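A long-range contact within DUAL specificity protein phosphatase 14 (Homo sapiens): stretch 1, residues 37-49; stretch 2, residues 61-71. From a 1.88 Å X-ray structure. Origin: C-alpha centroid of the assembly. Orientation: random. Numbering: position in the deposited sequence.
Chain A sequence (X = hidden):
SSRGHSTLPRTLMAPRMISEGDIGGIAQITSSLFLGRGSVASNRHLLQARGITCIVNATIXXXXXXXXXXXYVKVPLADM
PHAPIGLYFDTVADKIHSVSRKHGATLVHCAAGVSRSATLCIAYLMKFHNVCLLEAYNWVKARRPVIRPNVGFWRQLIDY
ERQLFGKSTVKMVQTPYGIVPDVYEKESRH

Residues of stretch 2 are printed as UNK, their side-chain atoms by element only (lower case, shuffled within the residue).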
ATOM      1  N   ARG A  37     -12.064 -31.276   1.064  1.00 28.86           N
ATOM      2  CA  ARG A  37     -12.229 -30.574   2.329  1.00 28.87           C
ATOM      3  C   ARG A  37     -11.600 -31.330   3.462  1.00 30.10           C
ATOM      4  O   ARG A  37     -11.527 -32.567   3.436  1.00 29.05           O
ATOM      5  CB  ARG A  37     -13.721 -30.479   2.676  1.00 29.46           C
ATOM      6  CG  ARG A  37     -14.483 -29.625   1.771  1.00 29.11           C
ATOM      7  CD  ARG A  37     -15.810 -29.163   2.357  1.00 27.27           C
ATOM      8  NE  ARG A  37     -16.920 -30.058   2.024  1.00 26.30           N
ATOM      9  CZ  ARG A  37     -17.593 -30.828   2.884  1.00 27.28           C
ATOM     10  NH1 ARG A  37     -17.301 -30.862   4.166  1.00 27.78           N
ATOM     11  NH2 ARG A  37     -18.591 -31.579   2.446  1.00 27.95           N
ATOM     12  N   GLY A  38     -11.223 -30.600   4.511  1.00 31.49           N
ATOM     13  CA  GLY A  38     -10.531 -31.216   5.660  1.00 32.73           C
ATOM     14  C   GLY A  38     -11.388 -32.259   6.352  1.00 32.99           C
ATOM     15  O   GLY A  38     -10.877 -33.260   6.817  1.00 33.18           O
ATOM     16  N   SER A  39     -12.693 -32.037   6.373  1.00 34.78           N
ATOM     17  CA  SER A  39     -13.655 -32.987   6.957  1.00 35.70           C
ATOM     18  C   SER A  39     -13.551 -34.451   6.483  1.00 35.76           C
ATOM     19  O   SER A  39     -13.762 -35.362   7.295  1.00 36.27           O
ATOM     20  CB  SER A  39     -15.095 -32.479   6.766  1.00 36.23           C
ATOM     21  OG  SER A  39     -15.637 -32.841   5.495  1.00 38.03           O
ATOM     22  N   VAL A  40     -13.233 -34.676   5.201  1.00 34.96           N
ATOM     23  CA  VAL A  40     -13.109 -36.025   4.639  1.00 34.99           C
ATOM     24  C   VAL A  40     -11.773 -36.658   5.021  1.00 34.66           C
ATOM     25  O   VAL A  40     -11.620 -37.883   4.976  1.00 34.63           O
ATOM     26  CB  VAL A  40     -13.246 -36.072   3.067  1.00 34.68           C
ATOM     27  CG1 VAL A  40     -14.551 -35.411   2.616  1.00 35.77           C
ATOM     28  CG2 VAL A  40     -12.035 -35.437   2.363  1.00 34.49           C
ATOM     29  N   ALA A  41     -10.812 -35.806   5.382  1.00 34.49           N
ATOM     30  CA  ALA A  41      -9.450 -36.255   5.615  1.00 35.28           C
ATOM     31  C   ALA A  41      -9.355 -37.231   6.800  1.00 35.04           C
ATOM     32  O   ALA A  41      -8.524 -38.123   6.756  1.00 35.78           O
ATOM     33  CB  ALA A  41      -8.529 -35.078   5.789  1.00 35.35           C
ATOM     34  N   SER A  42     -10.239 -37.111   7.801  1.00 34.75           N
ATOM     35  CA  SER A  42     -10.275 -38.048   8.935  1.00 35.17           C
ATOM     36  C   SER A  42     -11.167 -39.301   8.725  1.00 34.78           C
ATOM     37  O   SER A  42     -11.263 -40.148   9.617  1.00 34.99           O
ATOM     38  CB  SER A  42     -10.735 -37.316  10.201  1.00 35.06           C
ATOM     39  OG  SER A  42     -11.986 -36.689   9.989  1.00 37.08           O
ATOM     40  N   ASN A  43     -11.809 -39.420   7.562  1.00 33.82           N
ATOM     41  CA  ASN A  43     -12.646 -40.588   7.267  1.00 33.31           C
ATOM     42  C   ASN A  43     -11.785 -41.698   6.663  1.00 33.09           C
ATOM     43  O   ASN A  43     -11.664 -41.829   5.434  1.00 31.52           O
ATOM     44  CB  ASN A  43     -13.798 -40.205   6.337  1.00 33.21           C
ATOM     45  CG  ASN A  43     -14.838 -41.318   6.185  1.00 33.70           C
ATOM     46  OD1 ASN A  43     -14.564 -42.495   6.424  1.00 32.19           O
ATOM     47  ND2 ASN A  43     -16.036 -40.936   5.746  1.00 35.02           N
ATOM     48  N   ARG A  44     -11.195 -42.489   7.555  1.00 32.67           N
ATOM     49  CA  ARG A  44     -10.292 -43.571   7.188  1.00 33.42           C
ATOM     50  C   ARG A  44     -10.898 -44.497   6.130  1.00 32.60           C
ATOM     51  O   ARG A  44     -10.280 -44.762   5.109  1.00 31.66           O
ATOM     52  CB  ARG A  44      -9.895 -44.333   8.467  1.00 33.56           C
ATOM     53  CG  ARG A  44      -8.949 -45.527   8.311  1.00 36.37           C
ATOM     54  CD  ARG A  44      -8.805 -46.207   9.678  1.00 39.72           C
ATOM     55  NE  ARG A  44      -8.301 -47.575   9.625  1.00 45.66           N
ATOM     56  CZ  ARG A  44      -8.998 -48.642   9.221  1.00 48.11           C
ATOM     57  NH1 ARG A  44     -10.259 -48.529   8.787  1.00 49.62           N
ATOM     58  NH2 ARG A  44      -8.422 -49.843   9.241  1.00 48.76           N
ATOM     59  N   HIS A  45     -12.126 -44.946   6.360  1.00 33.08           N
ATOM     60  CA  HIS A  45     -12.813 -45.850   5.429  1.00 33.36           C
ATOM     61  C   HIS A  45     -13.004 -45.264   4.033  1.00 32.40           C
ATOM     62  O   HIS A  45     -12.825 -45.971   3.051  1.00 31.70           O
ATOM     63  CB  HIS A  45     -14.186 -46.253   5.972  1.00 34.26           C
ATOM     64  CG  HIS A  45     -14.850 -47.330   5.174  1.00 37.60           C
ATOM     65  ND1 HIS A  45     -14.641 -48.676   5.414  1.00 40.39           N
ATOM     66  CD2 HIS A  45     -15.703 -47.264   4.123  1.00 39.04           C
ATOM     67  CE1 HIS A  45     -15.343 -49.390   4.550  1.00 40.64           C
ATOM     68  NE2 HIS A  45     -15.999 -48.558   3.757  1.00 41.14           N
ATOM     69  N   LEU A  46     -13.412 -43.995   3.962  1.00 31.16           N
ATOM     70  CA  LEU A  46     -13.604 -43.303   2.685  1.00 31.27           C
ATOM     71  C   LEU A  46     -12.298 -43.227   1.897  1.00 30.52           C
ATOM     72  O   LEU A  46     -12.275 -43.474   0.689  1.00 30.50           O
ATOM     73  CB  LEU A  46     -14.159 -41.883   2.931  1.00 31.64           C
ATOM     74  CG  LEU A  46     -14.524 -41.009   1.723  1.00 33.53           C
ATOM     75  CD1 LEU A  46     -15.969 -41.231   1.352  1.00 36.33           C
ATOM     76  CD2 LEU A  46     -14.302 -39.530   2.038  1.00 34.11           C
ATOM     77  N   LEU A  47     -11.205 -42.890   2.572  1.00 29.29           N
ATOM     78  CA  LEU A  47      -9.919 -42.776   1.901  1.00 29.09           C
ATOM     79  C   LEU A  47      -9.353 -44.150   1.479  1.00 29.00           C
ATOM     80  O   LEU A  47      -8.823 -44.291   0.365  1.00 28.88           O
ATOM     81  CB  LEU A  47      -8.919 -42.017   2.777  1.00 28.91           C
ATOM     82  CG  LEU A  47      -9.312 -40.610   3.259  1.00 29.57           C
ATOM     83  CD1 LEU A  47      -8.167 -40.028   4.031  1.00 29.27           C
ATOM     84  CD2 LEU A  47      -9.734 -39.661   2.121  1.00 28.55           C
ATOM     85  N   GLN A  48      -9.475 -45.154   2.348  1.00 29.01           N
ATOM     86  CA  GLN A  48      -9.073 -46.532   2.011  1.00 29.83           C
ATOM     87  C   GLN A  48      -9.828 -47.057   0.789  1.00 29.80           C
ATOM     88  O   GLN A  48      -9.240 -47.686  -0.092  1.00 29.03           O
ATOM     89  CB  GLN A  48      -9.277 -47.464   3.209  1.00 30.47           C
ATOM     90  CG  GLN A  48      -8.282 -47.222   4.333  1.00 33.44           C
ATOM     91  CD  GLN A  48      -8.396 -48.243   5.460  1.00 37.35           C
ATOM     92  OE1 GLN A  48      -9.497 -48.531   5.966  1.00 40.70           O
ATOM     93  NE2 GLN A  48      -7.264 -48.802   5.851  1.00 37.94           N
ATOM     94  N   ALA A  49     -11.124 -46.739   0.721  1.00 29.91           N
ATOM     95  CA  ALA A  49     -11.969 -47.121  -0.412  1.00 30.48           C
ATOM     96  C   ALA A  49     -11.422 -46.568  -1.739  1.00 30.66           C
ATOM     97  O   ALA A  49     -11.638 -47.155  -2.785  1.00 31.22           O
ATOM     98  CB  ALA A  49     -13.399 -46.653  -0.183  1.00 30.11           C
ATOM     99  N   UNK A  61      -4.218 -24.549   9.938  1.00 24.40           N
ATOM    100  CA  UNK A  61      -5.165 -24.568  11.033  1.00 24.62           C
ATOM    101  C   UNK A  61      -5.835 -25.898  11.369  1.00 25.25           C
ATOM    102  O   UNK A  61      -6.424 -26.028  12.444  1.00 24.69           O
ATOM    103  c   UNK A  61      -6.222 -23.459  10.825  1.00 25.12           C
ATOM    104  c   UNK A  61      -6.985 -23.419   8.335  1.00 25.44           C
ATOM    105  c   UNK A  61      -7.351 -23.731   9.791  1.00 24.57           C
ATOM    106  o   UNK A  61      -5.800 -23.175   8.005  1.00 23.00           O
ATOM    107  o   UNK A  61      -7.913 -23.448   7.493  1.00 24.64           O
ATOM    108  N   UNK A  62      -5.745 -26.864  10.460  1.00 24.91           N
ATOM    109  CA  UNK A  62      -6.247 -28.221  10.697  1.00 26.06           C
ATOM    110  C   UNK A  62      -5.073 -29.148  11.068  1.00 26.34           C
ATOM    111  O   UNK A  62      -4.136 -29.314  10.283  1.00 26.07           O
ATOM    112  c   UNK A  62      -8.925 -28.428   7.816  1.00 29.45           C
ATOM    113  c   UNK A  62      -7.518 -30.253   9.761  1.00 26.05           C
ATOM    114  c   UNK A  62      -6.968 -28.814   9.462  1.00 26.63           C
ATOM    115  c   UNK A  62      -8.061 -27.867   8.980  1.00 27.04           C
ATOM    116  N   UNK A  63      -5.113 -29.746  12.275  1.00 26.27           N
ATOM    117  CA  UNK A  63      -4.071 -30.737  12.660  1.00 26.46           C
ATOM    118  C   UNK A  63      -4.240 -32.075  11.919  1.00 27.18           C
ATOM    119  O   UNK A  63      -5.360 -32.490  11.671  1.00 26.08           O
ATOM    120  c   UNK A  63      -4.291 -30.933  14.164  1.00 27.03           C
ATOM    121  c   UNK A  63      -6.103 -29.531  13.337  1.00 26.95           C
ATOM    122  c   UNK A  63      -5.409 -29.971  14.557  1.00 27.04           C
ATOM    123  N   UNK A  64      -3.142 -32.746  11.585  1.00 27.26           N
ATOM    124  CA  UNK A  64      -3.227 -34.087  10.953  1.00 28.41           C
ATOM    125  C   UNK A  64      -3.890 -35.022  11.931  1.00 29.17           C
ATOM    126  O   UNK A  64      -3.535 -35.030  13.118  1.00 28.13           O
ATOM    127  o   UNK A  64      -1.749 -33.198   8.705  1.00 34.61           O
ATOM    128  c   UNK A  64      -1.847 -34.643  10.611  1.00 28.33           C
ATOM    129  n   UNK A  64       0.200 -33.876   9.571  1.00 31.38           N
ATOM    130  c   UNK A  64      -1.124 -33.834   9.547  1.00 29.67           C
ATOM    131  N   UNK A  65      -4.836 -35.824  11.452  1.00 30.20           N
ATOM    132  CA  UNK A  65      -5.491 -36.776  12.337  1.00 31.79           C
ATOM    133  C   UNK A  65      -4.511 -37.866  12.732  1.00 31.56           C
ATOM    134  O   UNK A  65      -4.626 -38.445  13.793  1.00 32.63           O
ATOM    135  c   UNK A  65      -6.760 -37.376  11.717  1.00 32.89           C
ATOM    136  c   UNK A  65      -9.415 -39.026  14.714  1.00 39.32           C
ATOM    137  c   UNK A  65      -8.421 -39.820  14.137  1.00 39.38           C
ATOM    138  c   UNK A  65      -9.545 -37.689  14.330  1.00 39.25           C
ATOM    139  c   UNK A  65      -7.572 -39.282  13.162  1.00 37.94           C
ATOM    140  c   UNK A  65      -8.683 -37.157  13.338  1.00 38.57           C
ATOM    141  c   UNK A  65      -7.700 -37.953  12.748  1.00 36.04           C
ATOM    142  N   UNK A  66      -3.550 -38.138  11.858  1.00 31.96           N
ATOM    143  CA  UNK A  66      -2.526 -39.163  12.064  1.00 31.96           C
ATOM    144  C   UNK A  66      -2.959 -40.636  12.136  1.00 31.90           C
ATOM    145  O   UNK A  66      -2.481 -41.390  12.973  1.00 31.71           O
ATOM    146  c   UNK A  66      -1.670 -38.823  13.300  1.00 32.43           C
ATOM    147  o   UNK A  66       0.258 -39.606  12.094  1.00 33.97           O
ATOM    148  c   UNK A  66      -0.261 -39.404  13.202  1.00 34.21           C
ATOM    149  n   UNK A  66       0.362 -39.675  14.351  1.00 35.57           N
ATOM    150  N   UNK A  67      -3.828 -41.085  11.247  1.00 31.06           N
ATOM    151  CA  UNK A  67      -4.090 -42.522  11.179  1.00 30.89           C
ATOM    152  C   UNK A  67      -2.809 -43.241  10.730  1.00 30.41           C
ATOM    153  O   UNK A  67      -2.101 -42.734   9.849  1.00 29.40           O
ATOM    154  c   UNK A  67      -9.640 -43.652  13.022  1.00 36.80           C
ATOM    155  n   UNK A  67      -8.454 -41.235  10.485  1.00 34.60           N
ATOM    156  c   UNK A  67      -7.182 -41.321   9.969  1.00 33.37           C
ATOM    157  c   UNK A  67      -5.175 -42.835  10.174  1.00 30.34           C
ATOM    158  c   UNK A  67      -7.355 -44.106  12.287  1.00 36.31           C
ATOM    159  c   UNK A  67      -6.522 -42.374  10.519  1.00 32.09           C
ATOM    160  c   UNK A  67      -9.747 -42.564  12.188  1.00 36.55           C
ATOM    161  c   UNK A  67      -8.465 -44.430  13.072  1.00 37.42           C
ATOM    162  c   UNK A  67      -7.434 -42.994  11.433  1.00 35.14           C
ATOM    163  c   UNK A  67      -8.635 -42.245  11.394  1.00 35.69           C
ATOM    164  N   UNK A  68      -2.507 -44.418  11.320  1.00 30.54           N
ATOM    165  CA  UNK A  68      -1.294 -45.139  10.902  1.00 30.08           C
ATOM    166  C   UNK A  68      -1.284 -45.533   9.421  1.00 29.61           C
ATOM    167  O   UNK A  68      -0.223 -45.688   8.828  1.00 29.04           O
ATOM    168  c   UNK A  68      -1.298 -46.395  11.796  1.00 30.35           C
ATOM    169  c   UNK A  68      -2.209 -46.058  12.944  1.00 31.12           C
ATOM    170  c   UNK A  68      -3.257 -45.167  12.347  1.00 30.74           C
ATOM    171  N   UNK A  69      -2.470 -45.659   8.842  1.00 29.16           N
ATOM    172  CA  UNK A  69      -2.655 -46.123   7.464  1.00 30.11           C
ATOM    173  C   UNK A  69      -2.141 -45.162   6.406  1.00 29.24           C
ATOM    174  O   UNK A  69      -1.978 -45.546   5.250  1.00 29.63           O
ATOM    175  c   UNK A  69      -4.673 -47.613   7.894  1.00 33.17           C
ATOM    176  c   UNK A  69      -4.847 -47.412   9.380  1.00 35.91           C
ATOM    177  o   UNK A  69      -5.051 -46.295   9.842  1.00 35.01           O
ATOM    178  c   UNK A  69      -4.140 -46.385   7.190  1.00 30.36           C
ATOM    179  n   UNK A  69      -4.754 -48.506  10.146  1.00 38.39           N
ATOM    180  N   UNK A  70      -1.945 -43.903   6.771  1.00 28.31           N
ATOM    181  CA  UNK A  70      -1.556 -42.908   5.793  1.00 27.81           C
ATOM    182  C   UNK A  70      -0.262 -42.278   6.180  1.00 27.78           C
ATOM    183  O   UNK A  70       0.057 -42.149   7.365  1.00 27.84           O
ATOM    184  c   UNK A  70      -4.934 -42.194   6.545  1.00 27.70           C
ATOM    185  c   UNK A  70      -4.022 -42.381   5.508  1.00 26.94           C
ATOM    186  c   UNK A  70      -5.724 -43.637   4.284  1.00 29.06           C
ATOM    187  c   UNK A  70      -6.230 -42.722   6.464  1.00 28.53           C
ATOM    188  c   UNK A  70      -2.644 -41.826   5.609  1.00 27.60           C
ATOM    189  c   UNK A  70      -4.418 -43.105   4.383  1.00 28.61           C
ATOM    190  c   UNK A  70      -6.618 -43.440   5.326  1.00 29.46           C
ATOM    191  N   UNK A  71       0.472 -41.888   5.150  1.00 28.04           N
ATOM    192  CA  UNK A  71       1.585 -40.985   5.263  1.00 28.78           C
ATOM    193  C   UNK A  71       1.005 -39.578   5.251  1.00 28.06           C
ATOM    194  O   UNK A  71       0.066 -39.309   4.522  1.00 27.59           O
ATOM    195  c   UNK A  71       4.463 -40.519   2.693  1.00 35.08           C
ATOM    196  c   UNK A  71       2.502 -41.209   4.062  1.00 29.25           C
ATOM    197  o   UNK A  71       3.983 -41.243   1.788  1.00 36.83           O
ATOM    198  c   UNK A  71       3.695 -40.325   3.987  1.00 32.23           C
ATOM    199  o   UNK A  71       5.549 -39.932   2.585  1.00 38.96           O
TER

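Position 61 carries three carbons in a row, the third holding two oxygens: a carboxylate on a two-carbon arm. It lies out of reach of stretch 1, and the atoms read as Glu 61. Position 62 has four carbons, forked at the first, with one arm two carbons long. The tip of that arm sits 3.9 Å from Gly 38 CA, and this is Ile 62, the tip being its CD1. An ideal CB built on Gly 38 would lie 2.4 Å from Ile 62 CD1, a clash, so the bare backbone makes room for the isoleucine.

Position 63 has three carbons closing a ring onto its own nitrogen and makes no contact: Pro 63. Position 64 has two carbons, the second with one oxygen and one nitrogen; its CA-to-CB bond points away, and it is Asn 64. Position 65 shows one carbon and a six-carbon ring, one ring carbon resting 3.8 Å from Ser 42 CB; this is Phe 65, and the ring carbon is its CD1. Position 66 repeats the two-carbon amide pattern and stays out of reach: Asn 66.

Position 67 bears one carbon, then fused five- and six-membered rings with eight carbons and one nitrogen. The ring nitrogen donates a hydrogen bond to Ser 42 O (3.1 Å, 146°) at the ring edge, while Arg 44 CD lies over one face, 3.9 Å from the centroid of the six-membered ring. Only an indole fits: Trp 67, the donor being its NE1. Position 68, three carbons cyclized onto the nitrogen, touches nothing across the contact and is Pro 68. Position 69 has three carbons, the third with one oxygen and one nitrogen. That third carbon lies 3.5 Å from Arg 44 NE, near the guanidinium plane, and the second 3.5 Å from Gln 48 NE2: Gln 69, the two carbons being CD and CG.

Position 70 is one carbon plus a six-carbon ring, buried against the helix. A ring carbon approaches Leu 47 CB at 3.7 Å, and Leu 47 CD1 covers one face, 4.3 Å from the ring centroid. This is Phe 70, the approaching carbon its CZ. Position 71, a three-carbon chain ending in two oxygens, is out of reach: Glu 71.

The rules are economical. Asn 43 caps the helix, its OD1 accepting from Leu 46 N at 3.1 Å; the helix then offers Arg 44, Leu 47 and Gln 48 to an irregular partner. A type I turn runs from Trp 67 to Phe 70, and the CA-to-CB bonds of both residues point toward stretch 1. One directional bond fixes the indole edge, Arg 44 CD and Leu 47 CD1 cover one face each of Trp 67 and Phe 70 respectively, and a glycine admits the isoleucine. The two stretches bury 466 Å² in all, both sides summed, largely through packing.

Stretch 2 61-71: EIPNFNWPQFE
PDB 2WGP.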